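Local structure of putative tagatose-6-phosphate ketose/aldose isomerase (Escherichia coli, 3C3J) at residues 219-224 and 306-311; 224-230 and 275-281; 236-240 and 257-261. The protein is of unknown function but contains two SIS domains, each built on a parallel beta sheet flanked by helices. One frame throughout, in Å; residues are numbered along the deposited sequence.

Contact 1: residues 219-224 and 306-311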
loop_
_atom_site.group_PDB
_atom_site.type_symbol
_atom_site.label_atom_id
_atom_site.label_comp_id
_atom_site.label_asym_id
_atom_site.label_seq_id
_atom_site.Cartn_x
_atom_site.Cartn_y
_atom_site.Cartn_z
ATOM N N PHE A 219 0.902 -22.754 12.246
ATOM C CA PHE A 219 -0.021 -23.204 11.209
ATOM C C PHE A 219 0.415 -24.589 10.709
ATOM O O PHE A 219 -0.384 -25.274 10.073
ATOM C CB PHE A 219 -0.096 -22.235 10.027
ATOM C CG PHE A 219 -0.371 -20.796 10.423
ATOM C CD1 PHE A 219 -1.297 -20.494 11.396
ATOM C CD2 PHE A 219 0.288 -19.751 9.794
ATOM C CE1 PHE A 219 -1.549 -19.172 11.772
ATOM C CE2 PHE A 219 0.049 -18.412 10.183
ATOM C CZ PHE A 219 -0.866 -18.146 11.157
ATOM N N GLY A 220 1.670 -24.979 10.966
ATOM C CA GLY A 220 2.167 -26.316 10.599
ATOM C C GLY A 220 3.269 -26.270 9.568
ATOM O O GLY A 220 3.758 -25.199 9.221
ATOM N N TYR A 221 3.663 -27.446 9.075
ATOM C CA TYR A 221 4.781 -27.571 8.131
ATOM C C TYR A 221 4.417 -28.193 6.771
ATOM O O TYR A 221 5.234 -28.895 6.159
ATOM C CB TYR A 221 5.915 -28.370 8.769
ATOM C CG TYR A 221 6.419 -27.786 10.081
ATOM C CD1 TYR A 221 7.072 -26.552 10.112
ATOM C CD2 TYR A 221 6.271 -28.484 11.281
ATOM C CE1 TYR A 221 7.550 -26.025 11.299
ATOM C CE2 TYR A 221 6.728 -27.968 12.465
ATOM C CZ TYR A 221 7.375 -26.736 12.475
ATOM O OH TYR A 221 7.849 -26.216 13.642
ATOM N N ALA A 222 3.222 -27.913 6.280
ATOM C CA ALA A 222 2.804 -28.371 4.952
ATOM C C ALA A 222 3.660 -27.748 3.850
ATOM O O ALA A 222 4.252 -26.685 4.033
ATOM C CB ALA A 222 1.316 -28.077 4.722
ATOM N N PRO A 223 3.737 -28.407 2.687
ATOM C CA PRO A 223 4.620 -27.929 1.634
ATOM C C PRO A 223 4.015 -26.771 0.800
ATOM O O PRO A 223 4.036 -26.793 -0.432
ATOM C CB PRO A 223 4.839 -29.183 0.802
ATOM C CG PRO A 223 3.541 -29.957 0.954
ATOM C CD PRO A 223 3.037 -29.654 2.319
ATOM N N TRP A 224 3.505 -25.750 1.475
ATOM C CA TRP A 224 3.029 -24.570 0.760
ATOM C C TRP A 224 4.209 -23.816 0.137
ATOM O O TRP A 224 5.332 -23.858 0.655
ATOM C CB TRP A 224 2.195 -23.650 1.668
ATOM C CG TRP A 224 2.601 -23.674 3.082
ATOM C CD1 TRP A 224 3.819 -23.350 3.582
ATOM C CD2 TRP A 224 1.804 -24.082 4.185
ATOM N NE1 TRP A 224 3.831 -23.514 4.932
ATOM C CE2 TRP A 224 2.603 -23.962 5.334
ATOM C CE3 TRP A 224 0.486 -24.525 4.315
ATOM C CZ2 TRP A 224 2.137 -24.268 6.604
ATOM C CZ3 TRP A 224 0.019 -24.840 5.578
ATOM C CH2 TRP A 224 0.842 -24.713 6.702
HETATM N N MSE A 306 -4.293 -24.717 -0.693
HETATM C CA MSE A 306 -3.841 -25.836 0.129
HETATM C C MSE A 306 -4.504 -25.800 1.487
HETATM O O MSE A 306 -4.885 -26.840 2.013
HETATM C CB MSE A 306 -2.328 -25.804 0.315
HETATM C CG MSE A 306 -1.750 -26.970 1.141
HETATM SE SE MSE A 306 0.234 -26.992 1.091
HETATM C CE MSE A 306 0.490 -28.013 -0.587
ATOM N N ARG A 307 -4.613 -24.597 2.067
ATOM C CA ARG A 307 -5.229 -24.409 3.381
ATOM C C ARG A 307 -5.714 -22.972 3.546
ATOM O O ARG A 307 -5.015 -22.047 3.124
ATOM C CB ARG A 307 -4.230 -24.737 4.503
ATOM C CG ARG A 307 -4.890 -24.959 5.860
ATOM C CD ARG A 307 -3.951 -25.562 6.888
ATOM N NE ARG A 307 -3.427 -26.858 6.442
ATOM C CZ ARG A 307 -2.409 -27.514 6.997
ATOM N NH1 ARG A 307 -1.780 -27.027 8.064
ATOM N NH2 ARG A 307 -2.015 -28.682 6.482
ATOM N N VAL A 308 -6.890 -22.809 4.159
ATOM C CA VAL A 308 -7.449 -21.505 4.522
ATOM C C VAL A 308 -7.653 -21.502 6.029
ATOM O O VAL A 308 -8.403 -22.323 6.553
ATOM C CB VAL A 308 -8.780 -21.190 3.825
ATOM C CG1 VAL A 308 -9.313 -19.766 4.251
ATOM C CG2 VAL A 308 -8.630 -21.275 2.282
ATOM N N ILE A 309 -6.965 -20.591 6.729
ATOM C CA ILE A 309 -7.038 -20.485 8.192
ATOM C C ILE A 309 -7.649 -19.134 8.552
ATOM O O ILE A 309 -7.165 -18.110 8.113
ATOM C CB ILE A 309 -5.637 -20.582 8.851
ATOM C CG1 ILE A 309 -4.954 -21.902 8.522
ATOM C CG2 ILE A 309 -5.695 -20.400 10.371
ATOM C CD1 ILE A 309 -3.565 -22.000 9.121
ATOM N N ALA A 310 -8.729 -19.164 9.323
ATOM C CA ALA A 310 -9.334 -17.979 9.907
ATOM C C ALA A 310 -8.841 -17.862 11.337
ATOM O O ALA A 310 -8.901 -18.838 12.106
ATOM C CB ALA A 310 -10.827 -18.088 9.902
ATOM N N ILE A 311 -8.380 -16.668 11.704
ATOM C CA ILE A 311 -8.075 -16.338 13.092
ATOM C C ILE A 311 -9.106 -15.309 13.568
ATOM O O ILE A 311 -9.251 -14.253 12.960
ATOM C CB ILE A 311 -6.624 -15.814 13.273
ATOM C CG1 ILE A 311 -5.612 -16.766 12.615
ATOM C CG2 ILE A 311 -6.300 -15.645 14.748
ATOM C CD1 ILE A 311 -4.162 -16.277 12.673
#
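Met306, a selenomethionine just ahead of strand 307-311, reaches into the loop 219-224. Met306 SE lies 3.5 Å from the backbone N of Trp224 and 3.9 Å from Ala222 CB, and Met306 CE 3.9 Å from Pro223 CG. Met306 SE also sits 5.2 Å from the centroid of the six-membered Trp224 ring, an oblique Met-aromatic contact. Pro223, centre of an inverse gamma turn, bends the loop around this side chain. Arg307 extends toward the loop: Arg307 NH1 is 3.0 Å from Phe219 O, and Trp224 CZ3 lies over one face of the guanidinium. Ile309 and Ile311 meet the Phe219 ring, with Ile309 CD1 3.5 Å from Phe219 CD1 and Ile311 CD1 4.0 Å from Phe219 CE1. The loop thus lies over one face of the sheet: Leu277 of the adjacent strand 276-281 touches Phe219, Trp224 and Ile309, while helix 335-356 packs on Phe219 through Phe349 and on Ile311 through Phe342.

Contact 2: residues 224-230 and 275-281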
loop_
_atom_site.group_PDB
_atom_site.type_symbol
_atom_site.label_atom_id
_atom_site.label_comp_id
_atom_site.label_asym_id
_atom_site.label_seq_id
_atom_site.Cartn_x
_atom_site.Cartn_y
_atom_site.Cartn_z
ATOM N N TRP A 224 3.505 -25.750 1.475
ATOM C CA TRP A 224 3.029 -24.570 0.760
ATOM C C TRP A 224 4.209 -23.816 0.137
ATOM O O TRP A 224 5.332 -23.858 0.655
ATOM C CB TRP A 224 2.195 -23.650 1.668
ATOM C CG TRP A 224 2.601 -23.674 3.082
ATOM C CD1 TRP A 224 3.819 -23.350 3.582
ATOM C CD2 TRP A 224 1.804 -24.082 4.185
ATOM N NE1 TRP A 224 3.831 -23.514 4.932
ATOM C CE2 TRP A 224 2.603 -23.962 5.334
ATOM C CE3 TRP A 224 0.486 -24.525 4.315
ATOM C CZ2 TRP A 224 2.137 -24.268 6.604
ATOM C CZ3 TRP A 224 0.019 -24.840 5.578
ATOM C CH2 TRP A 224 0.842 -24.713 6.702
ATOM N N LYS A 225 3.933 -23.172 -0.994
ATOM C CA LYS A 225 4.877 -22.342 -1.734
ATOM C C LYS A 225 4.491 -20.853 -1.714
ATOM O O LYS A 225 5.288 -19.984 -2.097
ATOM C CB LYS A 225 4.876 -22.763 -3.196
ATOM C CG LYS A 225 5.308 -24.211 -3.428
ATOM C CD LYS A 225 6.803 -24.361 -3.390
ATOM C CE LYS A 225 7.236 -25.707 -4.024
ATOM N NZ LYS A 225 6.737 -25.856 -5.432
ATOM N N ARG A 226 3.256 -20.573 -1.334
ATOM C CA ARG A 226 2.769 -19.189 -1.250
ATOM C C ARG A 226 1.982 -19.047 0.022
ATOM O O ARG A 226 1.252 -19.963 0.421
ATOM C CB ARG A 226 1.874 -18.834 -2.431
ATOM C CG ARG A 226 2.555 -19.014 -3.788
ATOM C CD ARG A 226 1.636 -18.678 -4.943
ATOM N NE ARG A 226 2.361 -18.648 -6.216
ATOM C CZ ARG A 226 1.806 -18.371 -7.403
ATOM N NH1 ARG A 226 2.556 -18.371 -8.494
ATOM N NH2 ARG A 226 0.515 -18.091 -7.500
ATOM N N ILE A 227 2.146 -17.895 0.656
ATOM C CA ILE A 227 1.311 -17.526 1.769
ATOM C C ILE A 227 0.700 -16.158 1.510
ATOM O O ILE A 227 1.369 -15.256 1.005
ATOM C CB ILE A 227 2.072 -17.566 3.125
ATOM C CG1 ILE A 227 1.118 -17.238 4.274
ATOM C CG2 ILE A 227 3.267 -16.648 3.136
ATOM C CD1 ILE A 227 1.646 -17.643 5.634
ATOM N N VAL A 228 -0.586 -16.036 1.823
ATOM C CA VAL A 228 -1.295 -14.785 1.699
ATOM C C VAL A 228 -1.945 -14.470 3.030
ATOM O O VAL A 228 -2.711 -15.291 3.565
ATOM C CB VAL A 228 -2.419 -14.801 0.639
ATOM C CG1 VAL A 228 -2.985 -13.323 0.473
ATOM C CG2 VAL A 228 -1.926 -15.381 -0.659
ATOM N N TYR A 229 -1.649 -13.277 3.548
ATOM C CA TYR A 229 -2.366 -12.757 4.717
ATOM C C TYR A 229 -3.365 -11.701 4.301
ATOM O O TYR A 229 -3.025 -10.805 3.512
ATOM C CB TYR A 229 -1.384 -12.151 5.732
ATOM C CG TYR A 229 -0.531 -13.153 6.485
ATOM C CD1 TYR A 229 -0.994 -13.751 7.660
ATOM C CD2 TYR A 229 0.765 -13.431 6.076
ATOM C CE1 TYR A 229 -0.198 -14.639 8.386
ATOM C CE2 TYR A 229 1.568 -14.306 6.780
ATOM C CZ TYR A 229 1.082 -14.910 7.942
ATOM O OH TYR A 229 1.886 -15.770 8.646
ATOM N N LEU A 230 -4.571 -11.772 4.864
ATOM C CA LEU A 230 -5.671 -10.839 4.551
ATOM C C LEU A 230 -6.221 -10.189 5.811
ATOM O O LEU A 230 -6.428 -10.850 6.838
ATOM C CB LEU A 230 -6.811 -11.554 3.806
ATOM C CG LEU A 230 -6.490 -12.324 2.518
ATOM C CD1 LEU A 230 -7.697 -13.107 1.967
ATOM C CD2 LEU A 230 -5.943 -11.363 1.458
ATOM N N GLU A 275 -0.920 -24.902 -3.677
ATOM C CA GLU A 275 0.232 -24.816 -2.795
ATOM C C GLU A 275 0.226 -23.507 -1.979
ATOM O O GLU A 275 1.258 -23.100 -1.470
ATOM C CB GLU A 275 1.501 -24.881 -3.609
ATOM C CG GLU A 275 1.664 -26.186 -4.372
ATOM C CD GLU A 275 2.891 -26.147 -5.243
ATOM O OE1 GLU A 275 3.005 -25.238 -6.104
ATOM O OE2 GLU A 275 3.768 -27.001 -5.050
ATOM N N THR A 276 -0.943 -22.878 -1.870
ATOM C CA THR A 276 -1.107 -21.604 -1.172
ATOM C C THR A 276 -1.833 -21.771 0.149
ATOM O O THR A 276 -2.897 -22.396 0.200
ATOM C CB THR A 276 -1.929 -20.589 -2.018
ATOM O OG1 THR A 276 -1.306 -20.371 -3.289
ATOM C CG2 THR A 276 -2.096 -19.250 -1.275
ATOM N N LEU A 277 -1.244 -21.197 1.203
ATOM C CA LEU A 277 -1.885 -20.987 2.494
ATOM C C LEU A 277 -2.456 -19.580 2.516
ATOM O O LEU A 277 -1.737 -18.628 2.255
ATOM C CB LEU A 277 -0.852 -21.072 3.631
ATOM C CG LEU A 277 -1.259 -20.642 5.057
ATOM C CD1 LEU A 277 -2.426 -21.450 5.620
ATOM C CD2 LEU A 277 -0.066 -20.755 5.993
ATOM N N VAL A 278 -3.717 -19.465 2.889
ATOM C CA VAL A 278 -4.365 -18.173 3.079
ATOM C C VAL A 278 -4.730 -18.039 4.546
ATOM O O VAL A 278 -5.411 -18.915 5.115
ATOM C CB VAL A 278 -5.648 -18.041 2.226
ATOM C CG1 VAL A 278 -6.351 -16.692 2.519
ATOM C CG2 VAL A 278 -5.324 -18.201 0.703
ATOM N N VAL A 279 -4.293 -16.944 5.171
ATOM C CA VAL A 279 -4.644 -16.660 6.565
ATOM C C VAL A 279 -5.456 -15.375 6.640
ATOM O O VAL A 279 -5.028 -14.334 6.150
ATOM C CB VAL A 279 -3.385 -16.570 7.468
ATOM C CG1 VAL A 279 -3.782 -16.290 8.935
ATOM C CG2 VAL A 279 -2.528 -17.832 7.332
ATOM N N VAL A 280 -6.621 -15.454 7.270
ATOM C CA VAL A 280 -7.536 -14.326 7.364
ATOM C C VAL A 280 -7.600 -13.840 8.793
ATOM O O VAL A 280 -8.012 -14.582 9.695
ATOM C CB VAL A 280 -8.947 -14.681 6.854
ATOM C CG1 VAL A 280 -9.887 -13.463 6.965
ATOM C CG2 VAL A 280 -8.874 -15.215 5.408
ATOM N N PHE A 281 -7.204 -12.587 8.989
ATOM C CA PHE A 281 -7.333 -11.898 10.267
ATOM C C PHE A 281 -8.749 -11.267 10.345
ATOM O O PHE A 281 -9.007 -10.210 9.757
ATOM C CB PHE A 281 -6.283 -10.777 10.410
ATOM C CG PHE A 281 -4.823 -11.230 10.358
ATOM C CD1 PHE A 281 -4.426 -12.540 10.653
ATOM C CD2 PHE A 281 -3.836 -10.294 10.099
ATOM C CE1 PHE A 281 -3.095 -12.902 10.608
ATOM C CE2 PHE A 281 -2.501 -10.634 10.086
ATOM C CZ PHE A 281 -2.116 -11.933 10.355
#
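Lys225 NZ and Glu275 OE2 form a salt bridge of 3.2 Å where the two strands begin. Beside it, Glu275 O accepts two backbone hydrogen bonds, from Lys225 N at 2.7 Å and from Arg226 N at 3.2 Å. A regular parallel ladder follows: Leu277 N to Arg226 O (2.9 Å), Val228 N to Leu277 O (2.9 Å), Val279 N to Val228 O (2.8 Å), Leu230 N to Val279 O (2.9 Å) and Phe281 N to Leu230 O (2.9 Å). CA-H...O contacts add to it, such as Thr276 CA to Arg226 O at 3.3 Å. The axes are 14° apart, and the in-register bridges from Arg226-Thr276 to Leu230-Val280 put paired side chains on the same face. One face carries Ile227, Tyr229, Leu277 and Val279. There Leu277 CD2 makes a CH-pi contact 3.9 Å above the centroid of the six-membered Trp224 ring, Ile227 CD1 meets Leu277 CD2 at 3.6 Å, and Tyr229 CD1 approaches Phe281 CZ at 3.4 Å. Helix 335-356 covers this face through Phe349. On the other face Leu230 CD1 packs on Val278 CG1 at 3.9 Å, whereas Arg226 directs its guanidinium to Gly252 O of the second subunit. The chemistry is that of a parallel alpha/beta sheet of flavodoxin-like strand order 2-1-3-4-5: backbone polarity is satisfied between the strands, both faces are largely apolar, and charge is concentrated at the opening end.

Contact 3: residues 236-240 and 257-261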
loop_
_atom_site.group_PDB
_atom_site.type_symbol
_atom_site.label_atom_id
_atom_site.label_comp_id
_atom_site.label_asym_id
_atom_site.label_seq_id
_atom_site.Cartn_x
_atom_site.Cartn_y
_atom_site.Cartn_z
ATOM N N GLN A 236 -4.876 -4.731 7.294
ATOM C CA GLN A 236 -4.079 -4.979 6.112
ATOM C C GLN A 236 -2.584 -4.701 6.410
ATOM O O GLN A 236 -1.693 -5.422 5.922
ATOM C CB GLN A 236 -4.569 -4.203 4.877
ATOM C CG GLN A 236 -3.770 -4.637 3.655
ATOM C CD GLN A 236 -4.150 -4.005 2.341
ATOM O OE1 GLN A 236 -5.109 -3.189 2.226
ATOM N NE2 GLN A 236 -3.372 -4.365 1.314
ATOM N N GLY A 237 -2.303 -3.669 7.208
ATOM C CA GLY A 237 -0.928 -3.408 7.641
ATOM C C GLY A 237 -0.330 -4.546 8.462
ATOM O O GLY A 237 0.854 -4.851 8.340
ATOM N N ALA A 238 -1.143 -5.167 9.319
ATOM C CA ALA A 238 -0.732 -6.361 10.062
ATOM C C ALA A 238 -0.454 -7.530 9.113
ATOM O O ALA A 238 0.554 -8.270 9.275
ATOM C CB ALA A 238 -1.804 -6.739 11.099
ATOM N N ALA A 239 -1.325 -7.687 8.119
ATOM C CA ALA A 239 -1.107 -8.689 7.057
ATOM C C ALA A 239 0.190 -8.447 6.305
ATOM O O ALA A 239 0.919 -9.391 6.024
ATOM C CB ALA A 239 -2.303 -8.755 6.102
ATOM N N ARG A 240 0.496 -7.179 6.025
ATOM C CA ARG A 240 1.720 -6.804 5.320
ATOM C C ARG A 240 2.966 -7.127 6.123
ATOM O O ARG A 240 3.932 -7.709 5.580
ATOM C CB ARG A 240 1.682 -5.321 4.976
ATOM C CG ARG A 240 2.761 -4.887 4.008
ATOM C CD ARG A 240 2.471 -3.408 3.618
ATOM N NE ARG A 240 3.338 -2.941 2.555
ATOM C CZ ARG A 240 3.261 -1.709 2.043
ATOM N NH1 ARG A 240 2.389 -0.818 2.517
ATOM N NH2 ARG A 240 4.084 -1.352 1.087
ATOM N N PHE A 257 2.331 -12.701 0.292
ATOM C CA PHE A 257 1.452 -11.669 -0.270
ATOM C C PHE A 257 0.541 -11.166 0.829
ATOM O O PHE A 257 0.310 -11.844 1.827
ATOM C CB PHE A 257 0.602 -12.238 -1.405
ATOM C CG PHE A 257 1.386 -12.941 -2.449
ATOM C CD1 PHE A 257 1.881 -12.262 -3.551
ATOM C CD2 PHE A 257 1.659 -14.301 -2.327
ATOM C CE1 PHE A 257 2.638 -12.919 -4.518
ATOM C CE2 PHE A 257 2.421 -14.968 -3.292
ATOM C CZ PHE A 257 2.901 -14.275 -4.381
ATOM N N TYR A 258 0.020 -9.965 0.648
ATOM C CA TYR A 258 -0.982 -9.403 1.566
ATOM C C TYR A 258 -2.051 -8.663 0.785
ATOM O O TYR A 258 -1.806 -8.180 -0.324
ATOM C CB TYR A 258 -0.332 -8.420 2.548
ATOM C CG TYR A 258 0.364 -7.285 1.850
ATOM C CD1 TYR A 258 -0.275 -6.055 1.645
ATOM C CD2 TYR A 258 1.652 -7.443 1.355
ATOM C CE1 TYR A 258 0.369 -5.014 0.969
ATOM C CE2 TYR A 258 2.298 -6.400 0.660
ATOM C CZ TYR A 258 1.651 -5.192 0.485
ATOM O OH TYR A 258 2.288 -4.154 -0.188
ATOM N N ASP A 259 -3.201 -8.499 1.402
ATOM C CA ASP A 259 -4.278 -7.679 0.847
ATOM C C ASP A 259 -5.373 -7.529 1.875
ATOM O O ASP A 259 -5.273 -8.054 2.983
ATOM C CB ASP A 259 -4.865 -8.297 -0.429
ATOM C CG ASP A 259 -5.254 -7.246 -1.495
ATOM O OD1 ASP A 259 -5.837 -6.176 -1.188
ATOM O OD2 ASP A 259 -5.006 -7.531 -2.682
ATOM N N SER A 260 -6.411 -6.791 1.509
ATOM C CA SER A 260 -7.636 -6.782 2.283
ATOM C C SER A 260 -8.548 -7.859 1.692
ATOM O O SER A 260 -8.414 -8.201 0.529
ATOM C CB SER A 260 -8.333 -5.437 2.211
ATOM O OG SER A 260 -8.763 -5.190 0.906
ATOM N N PRO A 261 -9.428 -8.440 2.513
ATOM C CA PRO A 261 -10.405 -9.395 1.986
ATOM C C PRO A 261 -11.197 -8.901 0.766
ATOM O O PRO A 261 -11.311 -9.645 -0.215
ATOM C CB PRO A 261 -11.313 -9.660 3.200
ATOM C CG PRO A 261 -10.396 -9.503 4.357
ATOM C CD PRO A 261 -9.471 -8.360 3.978
HETATM O O HOH W 1 -2.831 -4.942 -1.125
#
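Gln236, in the first turn of helix 235-249, extends its side chain toward the strand; the axes of helix 236-240 and strand 257-259 run antiparallel, at 178°, 7.2 Å apart at closest approach. Gln236 NE2 comes to 3.5 Å from Tyr258 CD1, near the plane of the ring, and to 3.5 Å from Asp259 CA, while Gln236 CD lies 3.7 Å from Ser260 N. A water links the two segments weakly, 2.6 Å from Gln236 NE2 and 3.5 Å from Tyr258 O. Ala239, one turn further on, presents a small methyl group: Ala239 CB is 4.1 Å from Tyr258 CB, so that helix and strand approach closely. Arg240 then lies along the aromatic ring, with Arg240 CG 3.6 Å from the centroid of the Tyr258 ring and only 8° off its normal, a CH-pi contact. Arg240 NE is 3.2 Å from Tyr258 OH, but the angle is too poor for a hydrogen bond; Arg240 NH1 pairs instead with Asp69. Past the strand, Ser260 N bonds to Asp259 OD1 at 2.8 Å, and Ser260 OG is the N-cap of the next helix, bonding to Gly263 N. The contact joins the helix and second strand of the beta-alpha-beta unit 226-231, 235-249, 255-259; its strand adjoins 226-231 on one side, and Phe257 and Tyr258 meet their counterparts in the second subunit.

Overall arrangement
All three contacts belong to the second SIS domain and reach the same parallel sheet, ordered 255-259, 226-231, 276-281, 307-312, 324-326. Contact 2 pairs two inner strands. Contact 1, its centre about 7 Å away, shares Trp224 with it and adds the next strand, as in the probable hydrogen bond from Ile309 N to Val278 O at 2.8 Å. Toward the other edge, contact 3 lies about 11 Å from contact 2, centre to centre, and is joined to it by a probable hydrogen bond from Phe257 N to Ile227 O at 2.8 Å. Contacts 1 and 3 do not touch; their centres are about 16 Å apart. Along the chain, contact 3 nests within contact 2, itself within contact 1.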